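Local coordinates for phosphodiesterase (Candida albicans, PDB 6CPU), which belongs to the cyclic nucleotide phosphodiesterase family, largely helical proteins of the HD superfamily built around a metal-binding site, at residues A[484-489]-A[504-509]. Numbering follows the deposited sequence.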
loop_
_atom_site.group_PDB
_atom_site.type_symbol
_atom_site.label_atom_id
_atom_site.label_comp_id
_atom_site.label_asym_id
_atom_site.label_seq_id
_atom_site.Cartn_x
_atom_site.Cartn_y
_atom_site.Cartn_z
ATOM N N PHE A 484 10.866 -1.180 -12.809
ATOM C CA PHE A 484 11.997 -2.007 -13.257
ATOM C C PHE A 484 13.159 -1.155 -13.762
ATOM O O PHE A 484 14.308 -1.406 -13.390
ATOM C CB PHE A 484 11.557 -3.006 -14.343
ATOM C CG PHE A 484 12.667 -3.915 -14.828
ATOM C CD1 PHE A 484 12.828 -5.193 -14.289
ATOM C CD2 PHE A 484 13.551 -3.498 -15.828
ATOM C CE1 PHE A 484 13.846 -6.030 -14.732
ATOM C CE2 PHE A 484 14.571 -4.333 -16.269
ATOM C CZ PHE A 484 14.717 -5.597 -15.724
ATOM N N ALA A 485 12.869 -0.152 -14.591
ATOM C CA ALA A 485 13.912 0.728 -15.145
ATOM C C ALA A 485 14.608 1.570 -14.075
ATOM O O ALA A 485 15.804 1.831 -14.164
ATOM C CB ALA A 485 13.326 1.641 -16.222
ATOM N N GLU A 486 13.849 2.012 -13.069
ATOM C CA GLU A 486 14.444 2.726 -11.941
ATOM C C GLU A 486 15.398 1.823 -11.154
ATOM O O GLU A 486 16.466 2.268 -10.740
ATOM C CB GLU A 486 13.355 3.301 -11.025
ATOM C CG GLU A 486 12.532 4.429 -11.661
ATOM C CD GLU A 486 11.553 5.074 -10.673
ATOM O OE1 GLU A 486 11.500 4.582 -9.521
ATOM O OE2 GLU A 486 10.866 6.066 -11.035
ATOM N N VAL A 487 15.022 0.567 -10.947
ATOM C CA VAL A 487 15.905 -0.370 -10.242
ATOM C C VAL A 487 17.201 -0.588 -11.041
ATOM O O VAL A 487 18.299 -0.602 -10.477
ATOM C CB VAL A 487 15.203 -1.706 -9.933
ATOM C CG1 VAL A 487 16.167 -2.701 -9.300
ATOM C CG2 VAL A 487 14.030 -1.471 -8.982
ATOM N N GLU A 488 17.081 -0.701 -12.364
ATOM C CA GLU A 488 18.276 -0.817 -13.216
ATOM C C GLU A 488 19.176 0.413 -13.096
ATOM O O GLU A 488 20.393 0.290 -13.059
ATOM C CB GLU A 488 17.872 -1.059 -14.680
ATOM C CG GLU A 488 17.281 -2.431 -14.935
ATOM C CD GLU A 488 18.215 -3.558 -14.538
ATOM O OE1 GLU A 488 19.423 -3.447 -14.829
ATOM O OE2 GLU A 488 17.758 -4.551 -13.922
ATOM N N LEU A 489 18.582 1.599 -13.000
ATOM C CA LEU A 489 19.345 2.828 -12.881
ATOM C C LEU A 489 20.032 2.917 -11.503
ATOM O O LEU A 489 21.170 3.357 -11.395
ATOM C CB LEU A 489 18.422 4.018 -13.122
ATOM C CG LEU A 489 18.971 5.385 -13.460
ATOM C CD1 LEU A 489 19.985 5.333 -14.604
ATOM C CD2 LEU A 489 17.796 6.280 -13.838
ATOM N N LYS A 504 18.094 17.068 -10.034
ATOM C CA LYS A 504 16.806 17.001 -10.729
ATOM C C LYS A 504 16.104 15.680 -10.426
ATOM O O LYS A 504 16.758 14.691 -10.121
ATOM C CB LYS A 504 17.021 17.161 -12.238
ATOM C CG LYS A 504 17.728 18.462 -12.587
ATOM C CD LYS A 504 18.021 18.584 -14.072
ATOM C CE LYS A 504 18.919 19.775 -14.348
ATOM N NZ LYS A 504 18.290 21.054 -13.934
ATOM N N ASP A 505 14.775 15.671 -10.499
ATOM C CA ASP A 505 14.001 14.474 -10.159
ATOM C C ASP A 505 13.482 13.797 -11.411
ATOM O O ASP A 505 13.427 14.408 -12.474
ATOM C CB ASP A 505 12.831 14.834 -9.233
ATOM C CG ASP A 505 12.314 13.643 -8.433
ATOM O OD1 ASP A 505 12.807 12.521 -8.624
ATOM O OD2 ASP A 505 11.408 13.825 -7.597
ATOM N N LEU A 506 13.118 12.527 -11.265
ATOM C CA LEU A 506 12.451 11.760 -12.300
ATOM C C LEU A 506 10.961 12.117 -12.331
ATOM O O LEU A 506 10.287 12.119 -11.296
ATOM C CB LEU A 506 12.605 10.254 -12.047
ATOM C CG LEU A 506 13.929 9.595 -12.461
ATOM C CD1 LEU A 506 15.126 10.222 -11.770
ATOM C CD2 LEU A 506 13.870 8.105 -12.183
ATOM N N THR A 507 10.463 12.403 -13.528
ATOM C CA THR A 507 9.056 12.731 -13.751
ATOM C C THR A 507 8.527 11.873 -14.889
ATOM O O THR A 507 9.295 11.439 -15.755
ATOM C CB THR A 507 8.912 14.209 -14.131
ATOM O OG1 THR A 507 9.758 14.989 -13.282
ATOM C CG2 THR A 507 7.465 14.680 -13.981
ATOM N N TYR A 508 7.225 11.614 -14.876
ATOM C CA TYR A 508 6.600 10.745 -15.860
ATOM C C TYR A 508 5.365 11.401 -16.459
ATOM O O TYR A 508 4.616 12.088 -15.765
ATOM C CB TYR A 508 6.195 9.417 -15.224
ATOM C CG TYR A 508 7.366 8.573 -14.794
ATOM C CD1 TYR A 508 8.106 7.848 -15.722
ATOM C CD2 TYR A 508 7.767 8.532 -13.462
ATOM C CE1 TYR A 508 9.192 7.075 -15.331
ATOM C CE2 TYR A 508 8.844 7.765 -13.065
ATOM C CZ TYR A 508 9.558 7.040 -14.004
ATOM O OH TYR A 508 10.639 6.277 -13.613
ATOM N N ASP A 509 5.165 11.189 -17.757
ATOM C CA ASP A 509 3.902 11.553 -18.391
ATOM C C ASP A 509 2.799 10.643 -17.889
ATOM O O ASP A 509 3.051 9.534 -17.397
ATOM C CB ASP A 509 4.008 11.449 -19.916
ATOM C CG ASP A 509 4.865 12.542 -20.514
ATOM O OD1 ASP A 509 5.127 13.544 -19.824
ATOM O OD2 ASP A 509 5.275 12.409 -21.683
#
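Glu486 and Tyr508 reach for each other from opposite directions, and their torsions set up the meeting: in both residues CG stands anti to the carbonyl carbon (chi1 -68° in Glu486, -67° in Tyr508), and beyond CG the glutamate chain runs out extended from its helix. Tyr508 OH donates a hydrogen bond to Glu486 OE2 at 2.6 Å. The hydroxyl approaches OE2 from the anti side, slightly out of the carboxylate plane, and this oxygen lies in the plane of the ring at its edge, 3.3 Å from Tyr508 CE2. The carboxylate and ring planes are only 29° apart, and the contact runs through the rim of the ring at the hydroxyl, not over a face. Leu506 supplies the apolar flank: its CD2 lies 3.9 Å from Glu486 CG and 3.8 Å from Glu486 OE2, the leucine and glutamate chains running alongside one another in opposite senses. The second carboxylate oxygen, OE1, forms a salt bridge with Arg127, whose positive charge would probably help keep the buried Glu486 ionised, and Ile128 of the same helix, 127-135, packs against both Glu486 and Leu506; the carboxylate is thus gripped through both oxygens. Close by, Leu506 N donates to Asp505 OD1 at 2.7 Å in a bent bond that arrives from above the carboxylate plane; OD1 also accepts the backbone N-H of Arg127, while OD2 pairs with Arg130. The example illustrates how one buried carboxylate can join separate parts of a fold: here it ties helix 470-495 to the irregular 504-509 segment that follows it and to helix 127-135, a tertiary helix-to-loop contact in the largely helical fold of the cyclic nucleotide phosphodiesterase family.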